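Local coordinates for protein transcriptional regulator (LacI family) (Clostridium acetobutylicum ATCC 824, PDB 3G85) that probably regulates transcription as a LacI-family DNA-binding factor, its core having a periplasmic binding protein-like fold, at residues I74-N79 and E136-A141; D143-G148 and I223-R228; I95-L100 and G250-L255. One frame throughout, in Å; residues are numbered along the deposited sequence.

Interactions 1 and 2 both use helix 140-155, while interaction 3 lies in the other lobe. Interaction 1 spans the cleft: a loop after strand 71-74 meets the N-terminal end of the helix through one amide hydrogen bond, and the site is partly buried. Interaction 2 is buried inside the second lobe, where an arginine runs past apolar side chains to reach polar partners. Interaction 3 is also buried. It joins strand 94-97 to helix 245-260 with apolar and sulfur-aromatic packing and no hydrogen bond between the segments. Arg99, in the segment 95-100 of interaction 3, connects that interaction to interaction 1 by hydrogen bonding Asn76.

Interaction 1 (I74-N79 and E136-A141); sequences IANISN and ESLNDA
Asn76 and Asn139 make a polar side-chain contact between the two lobes of the core. Asn76 lies in the loop that follows strand 71-74 of the first sheet. Asn139 stands just before helix 140-155 in the second lobe. The contact is small and partly buried, and a glycerol molecule, probably from the crystallisation liquor, is bound beside Asn139.

One hydrogen bond spans the gap. Asn139 ND2 donates to Asn76 OD1 over 2.7 Å, with an N-H...O angle of 153°. The oxygen lies close to the amide plane of Asn139. Seen from Asn76 the approach is less regular, because the donor is tilted 34° from the carbonyl plane. The two amides are far from coplanar, their planes standing 74° apart. The Asn76 side chain reaches across because its CG is anti to the backbone N. Its other branch points to the neighbouring residue: ND2 packs against Leu138 CB at 4.0 Å.

Other bonds fix which end of each amide is which. Asn76 OD1 also accepts from Arg99 NH2, and Asn76 ND2 donates to Asp21 OD1. Arg99 NH2 reaches the carbonyl O of Ile77 as well, so one guanidinium nitrogen ties two parts of the loop together. Asn139 is the N-cap residue of helix 140-155, and its OD1 accepts from Met142 N. Ser78 caps the helix that starts at the end of the other segment in the same way, through Asp81 N.

Two donors thus grip the buried oxygen of Asn76, and both branches of each amide are engaged. The positive charge of Arg99 would be expected to polarise the Asn76 carbonyl. The lobes are joined here by a directional bond that depends on the orientation of both amides.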
loop_
_atom_site.group_PDB
_atom_site.type_symbol
_atom_site.label_atom_id
_atom_site.label_comp_id
_atom_site.label_asym_id
_atom_site.label_seq_id
_atom_site.Cartn_x
_atom_site.Cartn_y
_atom_site.Cartn_z
ATOM N N ILE A 74 4.519 10.054 -8.841
ATOM C CA ILE A 74 3.660 10.533 -7.754
ATOM C C ILE A 74 3.264 9.361 -6.910
ATOM O O ILE A 74 2.560 8.482 -7.399
ATOM C CB ILE A 74 2.374 11.170 -8.250
ATOM C CG1 ILE A 74 2.598 12.043 -9.490
ATOM C CG2 ILE A 74 1.696 11.898 -7.063
ATOM C CD1 ILE A 74 3.669 13.135 -9.397
ATOM N N ALA A 75 3.726 9.347 -5.659
ATOM C CA ALA A 75 3.522 8.194 -4.767
ATOM C C ALA A 75 2.051 7.897 -4.432
ATOM O O ALA A 75 1.648 6.726 -4.396
ATOM C CB ALA A 75 4.348 8.362 -3.498
ATOM N N ASN A 76 1.258 8.948 -4.171
ATOM C CA ASN A 76 -0.151 8.769 -3.821
ATOM C C ASN A 76 -0.967 9.975 -4.244
ATOM O O ASN A 76 -1.241 10.861 -3.416
ATOM C CB ASN A 76 -0.318 8.504 -2.286
ATOM C CG ASN A 76 -1.792 8.353 -1.876
ATOM O OD1 ASN A 76 -2.561 7.648 -2.546
ATOM N ND2 ASN A 76 -2.192 9.029 -0.789
ATOM N N ILE A 77 -1.318 10.052 -5.532
ATOM C CA ILE A 77 -1.988 11.243 -6.030
ATOM C C ILE A 77 -3.430 11.295 -5.484
ATOM O O ILE A 77 -4.090 10.256 -5.393
ATOM C CB ILE A 77 -1.935 11.316 -7.580
ATOM C CG1 ILE A 77 -2.309 12.733 -8.054
ATOM C CG2 ILE A 77 -2.771 10.153 -8.229
ATOM C CD1 ILE A 77 -1.752 13.103 -9.406
ATOM N N SER A 78 -3.865 12.473 -5.033
ATOM C CA SER A 78 -5.261 12.651 -4.553
ATOM C C SER A 78 -6.201 12.819 -5.745
ATOM O O SER A 78 -5.754 13.145 -6.852
ATOM C CB SER A 78 -5.374 13.888 -3.650
ATOM O OG SER A 78 -5.191 15.081 -4.411
ATOM N N ASN A 79 -7.499 12.628 -5.519
ATOM C CA ASN A 79 -8.498 12.880 -6.551
ATOM C C ASN A 79 -8.437 14.310 -7.082
ATOM O O ASN A 79 -8.448 14.526 -8.289
ATOM C CB ASN A 79 -9.902 12.576 -6.017
ATOM C CG ASN A 79 -10.079 11.114 -5.723
ATOM O OD1 ASN A 79 -9.420 10.270 -6.344
ATOM N ND2 ASN A 79 -10.900 10.801 -4.729
ATOM N N GLU A 136 -8.571 4.328 7.370
ATOM C CA GLU A 136 -9.353 4.943 6.276
ATOM C C GLU A 136 -8.613 4.896 4.928
ATOM O O GLU A 136 -7.390 5.072 4.874
ATOM C CB GLU A 136 -9.721 6.393 6.626
ATOM C CG GLU A 136 -8.508 7.336 6.618
ATOM C CD GLU A 136 -8.887 8.799 6.865
ATOM O OE1 GLU A 136 -9.985 9.236 6.408
ATOM O OE2 GLU A 136 -8.071 9.493 7.511
ATOM N N SER A 137 -9.349 4.631 3.859
ATOM C CA SER A 137 -8.745 4.522 2.535
ATOM C C SER A 137 -8.251 5.875 2.058
ATOM O O SER A 137 -9.001 6.848 2.026
ATOM C CB SER A 137 -9.721 3.928 1.527
ATOM O OG SER A 137 -10.194 2.672 1.970
ATOM N N LEU A 138 -6.968 5.948 1.735
ATOM C CA LEU A 138 -6.412 7.186 1.189
ATOM C C LEU A 138 -6.601 7.284 -0.312
ATOM O O LEU A 138 -6.277 8.308 -0.898
ATOM C CB LEU A 138 -4.930 7.312 1.529
ATOM C CG LEU A 138 -4.661 7.381 3.035
ATOM C CD1 LEU A 138 -3.167 7.572 3.218
ATOM C CD2 LEU A 138 -5.477 8.499 3.689
ATOM N N ASN A 139 -7.115 6.218 -0.928
ATOM C CA ASN A 139 -7.388 6.184 -2.378
ATOM C C ASN A 139 -8.220 4.964 -2.745
ATOM O O ASN A 139 -8.567 4.149 -1.869
ATOM C CB ASN A 139 -6.075 6.131 -3.166
ATOM C CG ASN A 139 -5.165 5.024 -2.693
ATOM O OD1 ASN A 139 -5.610 3.919 -2.425
ATOM N ND2 ASN A 139 -3.885 5.320 -2.573
ATOM N N ASP A 140 -8.514 4.830 -4.043
ATOM C CA ASP A 140 -9.351 3.745 -4.542
ATOM C C ASP A 140 -8.697 2.371 -4.371
ATOM O O ASP A 140 -9.376 1.386 -4.084
ATOM C CB ASP A 140 -9.666 3.956 -6.021
ATOM C CG ASP A 140 -10.808 4.912 -6.252
ATOM O OD1 ASP A 140 -11.102 5.770 -5.385
ATOM O OD2 ASP A 140 -11.429 4.796 -7.328
ATOM N N ALA A 141 -7.384 2.316 -4.594
ATOM C CA ALA A 141 -6.593 1.113 -4.385
ATOM C C ALA A 141 -6.849 0.514 -3.005
ATOM O O ALA A 141 -7.067 -0.674 -2.882
ATOM C CB ALA A 141 -5.112 1.420 -4.548
#

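Interaction 2 (D143-G148 and I223-R228); sequences DNRNKG and IGMNDR
Arg145 carries the contact from the segment 143-148, touching Ile223 in strand 219-224 and Met225 just beyond it. Two residues before it on the helix, Asp143 accepts a hydrogen bond from Ser137 OG through OD1.

Arg145 then extends across toward the strand. Its CD lies 3.9 Å from Ile223 CG2. The chain bends at this point (chi3 -65°), and NE passes the same methyl at 3.7 Å. Further out, Met225, modelled as selenomethionine, stretches its chain beyond CG until CE meets the guanidinium. The separation of Arg145 NH2 and Met225 CE, 3.2 Å, is so short that its exact value is doubtful. Both methyls approach the guanidinium obliquely.

The polar end has partners beyond the two segments. NH1 donates to Asn111 OD1 and NH2 to a bound glycerol, probably from the crystallisation liquor. Ile223 also packs on Met114 of helix 111-124, which Arg145 touches too. After Arg145 the helix continues regularly, with Gly148 N bonded to Asn144 O.

The glycerol only marks a possible pocket. Still, an arginine flanked by apolar side chains, with its head at the inter-lobe cleft, is consistent with the effector pocket of LacI-family regulators.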
loop_
_atom_site.group_PDB
_atom_site.type_symbol
_atom_site.label_atom_id
_atom_site.label_comp_id
_atom_site.label_asym_id
_atom_site.label_seq_id
_atom_site.Cartn_x
_atom_site.Cartn_y
_atom_site.Cartn_z
ATOM N N ASP A 143 -9.461 1.022 -1.007
ATOM C CA ASP A 143 -10.832 0.545 -0.995
ATOM C C ASP A 143 -10.901 -0.833 -1.650
ATOM O O ASP A 143 -11.483 -1.756 -1.100
ATOM C CB ASP A 143 -11.751 1.526 -1.740
ATOM C CG ASP A 143 -12.235 2.672 -0.853
ATOM O OD1 ASP A 143 -12.373 2.458 0.385
ATOM O OD2 ASP A 143 -12.483 3.790 -1.394
ATOM N N ASN A 144 -10.270 -0.965 -2.809
ATOM C CA ASN A 144 -10.282 -2.235 -3.529
ATOM C C ASN A 144 -9.684 -3.381 -2.768
ATOM O O ASN A 144 -10.155 -4.493 -2.911
ATOM C CB ASN A 144 -9.642 -2.089 -4.911
ATOM C CG ASN A 144 -10.514 -1.302 -5.835
ATOM O OD1 ASN A 144 -11.718 -1.190 -5.604
ATOM N ND2 ASN A 144 -9.919 -0.706 -6.866
ATOM N N ARG A 145 -8.635 -3.137 -1.965
ATOM C CA ARG A 145 -8.088 -4.225 -1.140
ATOM C C ARG A 145 -9.145 -4.703 -0.146
ATOM O O ARG A 145 -9.309 -5.917 0.105
ATOM C CB ARG A 145 -6.791 -3.798 -0.401
ATOM C CG ARG A 145 -5.587 -3.753 -1.318
ATOM C CD ARG A 145 -4.240 -3.575 -0.595
ATOM N NE ARG A 145 -4.001 -2.324 0.130
ATOM C CZ ARG A 145 -3.477 -1.201 -0.376
ATOM N NH1 ARG A 145 -3.166 -1.100 -1.655
ATOM N NH2 ARG A 145 -3.272 -0.159 0.418
ATOM N N ASN A 146 -9.862 -3.747 0.433
ATOM C CA ASN A 146 -10.916 -4.105 1.388
ATOM C C ASN A 146 -12.051 -4.875 0.729
ATOM O O ASN A 146 -12.509 -5.897 1.267
ATOM C CB ASN A 146 -11.470 -2.866 2.066
ATOM C CG ASN A 146 -10.432 -2.158 2.911
ATOM O OD1 ASN A 146 -9.444 -2.751 3.326
ATOM N ND2 ASN A 146 -10.659 -0.865 3.162
ATOM N N LYS A 147 -12.477 -4.374 -0.424
ATOM C CA LYS A 147 -13.541 -4.986 -1.221
ATOM C C LYS A 147 -13.146 -6.396 -1.612
ATOM O O LYS A 147 -13.960 -7.320 -1.509
ATOM C CB LYS A 147 -13.839 -4.170 -2.483
ATOM C CG LYS A 147 -14.365 -2.745 -2.237
ATOM C CD LYS A 147 -14.783 -2.107 -3.569
ATOM C CE LYS A 147 -15.543 -0.807 -3.350
ATOM N NZ LYS A 147 -15.090 0.131 -4.425
ATOM N N GLY A 148 -11.886 -6.576 -2.020
ATOM C CA GLY A 148 -11.378 -7.912 -2.343
ATOM C C GLY A 148 -11.527 -8.883 -1.170
ATOM O O GLY A 148 -11.934 -10.041 -1.365
ATOM N N ILE A 223 -2.108 -6.464 5.446
ATOM C CA ILE A 223 -1.528 -5.913 4.211
ATOM C C ILE A 223 -0.157 -5.317 4.557
ATOM O O ILE A 223 -0.038 -4.497 5.476
ATOM C CB ILE A 223 -2.432 -4.830 3.583
ATOM C CG1 ILE A 223 -3.816 -5.407 3.192
ATOM C CG2 ILE A 223 -1.715 -4.124 2.392
ATOM C CD1 ILE A 223 -3.724 -6.470 2.063
ATOM N N GLY A 224 0.869 -5.740 3.834
ATOM C CA GLY A 224 2.239 -5.304 4.152
ATOM C C GLY A 224 2.567 -3.995 3.478
ATOM O O GLY A 224 2.627 -3.916 2.247
HETATM N N MSE A 225 2.740 -2.944 4.275
HETATM C CA MSE A 225 3.016 -1.621 3.701
HETATM C C MSE A 225 4.408 -1.159 4.087
HETATM O O MSE A 225 5.102 -0.543 3.274
HETATM C CB MSE A 225 1.978 -0.593 4.172
HETATM C CG MSE A 225 0.558 -1.071 3.984
HETATM SE SE MSE A 225 -0.646 0.463 4.168
HETATM C CE MSE A 225 -2.171 -0.311 3.378
ATOM N N ASN A 226 4.779 -1.403 5.348
ATOM C CA ASN A 226 6.110 -1.046 5.838
ATOM C C ASN A 226 7.088 -2.199 5.625
ATOM O O ASN A 226 6.722 -3.280 5.145
ATOM C CB ASN A 226 6.083 -0.619 7.324
ATOM C CG ASN A 226 5.306 0.692 7.550
ATOM O OD1 ASN A 226 5.439 1.647 6.807
ATOM N ND2 ASN A 226 4.479 0.715 8.580
ATOM N N ASP A 227 8.342 -1.959 5.972
ATOM C CA ASP A 227 9.417 -2.947 5.860
ATOM C C ASP A 227 9.001 -4.377 6.294
ATOM O O ASP A 227 8.570 -4.584 7.413
ATOM C CB ASP A 227 10.581 -2.403 6.703
ATOM C CG ASP A 227 11.889 -3.095 6.448
ATOM O OD1 ASP A 227 11.927 -4.355 6.369
ATOM O OD2 ASP A 227 12.910 -2.349 6.409
ATOM N N ARG A 228 9.107 -5.343 5.379
ATOM C CA ARG A 228 8.750 -6.752 5.617
ATOM C C ARG A 228 9.385 -7.377 6.886
ATOM O O ARG A 228 8.828 -8.328 7.470
ATOM C CB ARG A 228 9.185 -7.604 4.417
ATOM C CG ARG A 228 8.417 -7.352 3.106
ATOM C CD ARG A 228 8.930 -8.369 2.039
ATOM N NE ARG A 228 8.088 -8.321 0.844
ATOM C CZ ARG A 228 8.486 -8.611 -0.406
ATOM N NH1 ARG A 228 9.752 -8.976 -0.637
ATOM N NH2 ARG A 228 7.616 -8.531 -1.420
#

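Interaction 3 (I95-L100 and G250-L255); sequences ILFNRL and GTCISL
In Ile95, CG2 lies anti to the backbone N and CG1 anti to the carbonyl carbon, which sends CG2 to the sulfur of Cys252 and CD1 to Leu255. Phe97 has CG anti to its backbone N (chi1 -164°), which brings the ring edge up to the cysteine. Cys252 places SG anti to its own carbonyl carbon (chi1 -72°), facing the strand.

The sulfur sits beside the ring and not over it. Cys252 SG is 3.9 Å from Phe97 CD1 and lies near the ring plane, an edge-on sulfur-aromatic contact. The same sulfur packs on Ile95 CG2 at 4.0 Å. The other branch of Ile95 points at the helix, and its end, CD1, meets Leu255 CB at 3.7 Å. Cys252 and Leu255 lie one turn apart on the same helix face, so Ile95 packs against both.

The axes of the short segments 95-97 and 250-255 come within 9.8 Å and run nearly antiparallel, at 163°. Cys252 and Leu255 also touch Val107 of the adjacent strand 105-109, so the helix covers two strands. On another side of the helix, Ile253 packs against Leu34 and Leu38 of helix 27-40.

A helix packed antiparallel on the face of a parallel sheet is typical of the alpha/beta lobes of the periplasmic binding protein-like fold. Here helix 245-260 follows a strand of the second sheet and covers the first.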
loop_
_atom_site.group_PDB
_atom_site.type_symbol
_atom_site.label_atom_id
_atom_site.label_comp_id
_atom_site.label_asym_id
_atom_site.label_seq_id
_atom_site.Cartn_x
_atom_site.Cartn_y
_atom_site.Cartn_z
ATOM N N ILE A 95 4.804 9.256 -13.816
ATOM C CA ILE A 95 4.331 7.913 -13.477
ATOM C C ILE A 95 3.448 7.996 -12.221
ATOM O O ILE A 95 3.878 8.523 -11.191
ATOM C CB ILE A 95 5.506 6.998 -13.199
ATOM C CG1 ILE A 95 6.477 7.066 -14.377
ATOM C CG2 ILE A 95 5.049 5.540 -13.022
ATOM C CD1 ILE A 95 7.606 6.217 -14.190
ATOM N N LEU A 96 2.236 7.476 -12.304
ATOM C CA LEU A 96 1.378 7.379 -11.146
ATOM C C LEU A 96 1.646 6.050 -10.458
ATOM O O LEU A 96 1.715 5.015 -11.113
ATOM C CB LEU A 96 -0.094 7.449 -11.554
ATOM C CG LEU A 96 -0.459 8.726 -12.321
ATOM C CD1 LEU A 96 -2.006 8.713 -12.606
ATOM C CD2 LEU A 96 -0.047 9.932 -11.507
ATOM N N PHE A 97 1.772 6.078 -9.138
ATOM C CA PHE A 97 1.988 4.869 -8.375
ATOM C C PHE A 97 0.654 4.364 -7.840
ATOM O O PHE A 97 -0.052 5.084 -7.090
ATOM C CB PHE A 97 2.979 5.171 -7.240
ATOM C CG PHE A 97 3.577 3.954 -6.613
ATOM C CD1 PHE A 97 4.817 3.500 -7.024
ATOM C CD2 PHE A 97 2.920 3.292 -5.573
ATOM C CE1 PHE A 97 5.407 2.377 -6.429
ATOM C CE2 PHE A 97 3.502 2.151 -4.975
ATOM C CZ PHE A 97 4.751 1.703 -5.426
ATOM N N ASN A 98 0.298 3.141 -8.230
ATOM C CA ASN A 98 -0.950 2.482 -7.867
ATOM C C ASN A 98 -2.224 3.269 -8.199
ATOM O O ASN A 98 -3.109 3.425 -7.345
ATOM C CB ASN A 98 -0.940 2.094 -6.367
ATOM C CG ASN A 98 -1.707 0.813 -6.089
ATOM O OD1 ASN A 98 -1.993 0.019 -6.992
ATOM N ND2 ASN A 98 -2.042 0.604 -4.823
ATOM N N ARG A 99 -2.300 3.786 -9.419
ATOM C CA ARG A 99 -3.513 4.389 -9.944
ATOM C C ARG A 99 -3.553 4.027 -11.367
ATOM O O ARG A 99 -2.670 4.451 -12.110
ATOM C CB ARG A 99 -3.409 5.908 -9.984
ATOM C CG ARG A 99 -3.368 6.528 -8.751
ATOM C CD ARG A 99 -4.767 6.729 -8.165
ATOM N NE ARG A 99 -4.530 7.509 -6.956
ATOM C CZ ARG A 99 -3.873 7.060 -5.894
ATOM N NH1 ARG A 99 -3.426 5.795 -5.853
ATOM N NH2 ARG A 99 -3.676 7.864 -4.864
ATOM N N LEU A 100 -4.587 3.320 -11.791
ATOM C CA LEU A 100 -4.771 3.147 -13.209
ATOM C C LEU A 100 -5.178 4.473 -13.897
ATOM O O LEU A 100 -5.854 5.313 -13.321
ATOM C CB LEU A 100 -5.691 1.967 -13.543
ATOM C CG LEU A 100 -5.625 1.497 -15.019
ATOM C CD1 LEU A 100 -4.172 1.343 -15.573
ATOM C CD2 LEU A 100 -6.465 0.228 -15.265
ATOM N N GLY A 250 11.611 0.576 -8.360
ATOM C CA GLY A 250 12.635 0.311 -9.371
ATOM C C GLY A 250 12.007 0.340 -10.755
ATOM O O GLY A 250 12.576 0.918 -11.701
ATOM N N THR A 251 10.838 -0.277 -10.899
ATOM C CA THR A 251 10.167 -0.315 -12.217
ATOM C C THR A 251 9.741 1.080 -12.711
ATOM O O THR A 251 9.745 1.364 -13.924
ATOM C CB THR A 251 8.968 -1.284 -12.211
ATOM O OG1 THR A 251 9.441 -2.600 -11.949
ATOM C CG2 THR A 251 8.267 -1.299 -13.565
ATOM N N CYS A 252 9.365 1.963 -11.780
ATOM C CA CYS A 252 9.116 3.367 -12.110
ATOM C C CYS A 252 10.302 3.989 -12.862
ATOM O O CYS A 252 10.107 4.639 -13.885
ATOM C CB CYS A 252 8.781 4.185 -10.836
ATOM S SG CYS A 252 7.151 3.815 -10.153
ATOM N N ILE A 253 11.522 3.797 -12.363
ATOM C CA ILE A 253 12.719 4.304 -13.053
ATOM C C ILE A 253 12.863 3.716 -14.473
ATOM O O ILE A 253 13.201 4.442 -15.405
ATOM C CB ILE A 253 13.994 3.996 -12.238
ATOM C CG1 ILE A 253 13.916 4.714 -10.873
ATOM C CG2 ILE A 253 15.290 4.280 -13.058
ATOM C CD1 ILE A 253 15.167 4.562 -10.026
ATOM N N SER A 254 12.606 2.413 -14.617
ATOM C CA SER A 254 12.663 1.747 -15.929
ATOM C C SER A 254 11.737 2.411 -16.911
ATOM O O SER A 254 12.140 2.648 -18.068
ATOM C CB SER A 254 12.243 0.274 -15.838
ATOM O OG SER A 254 13.153 -0.472 -15.065
ATOM N N LEU A 255 10.500 2.641 -16.474
ATOM C CA LEU A 255 9.498 3.308 -17.290
ATOM C C LEU A 255 9.950 4.724 -17.652
ATOM O O LEU A 255 9.853 5.137 -18.813
ATOM C CB LEU A 255 8.149 3.387 -16.583
ATOM C CG LEU A 255 7.310 2.136 -16.387
ATOM C CD1 LEU A 255 5.886 2.570 -16.030
ATOM C CD2 LEU A 255 7.317 1.289 -17.666
#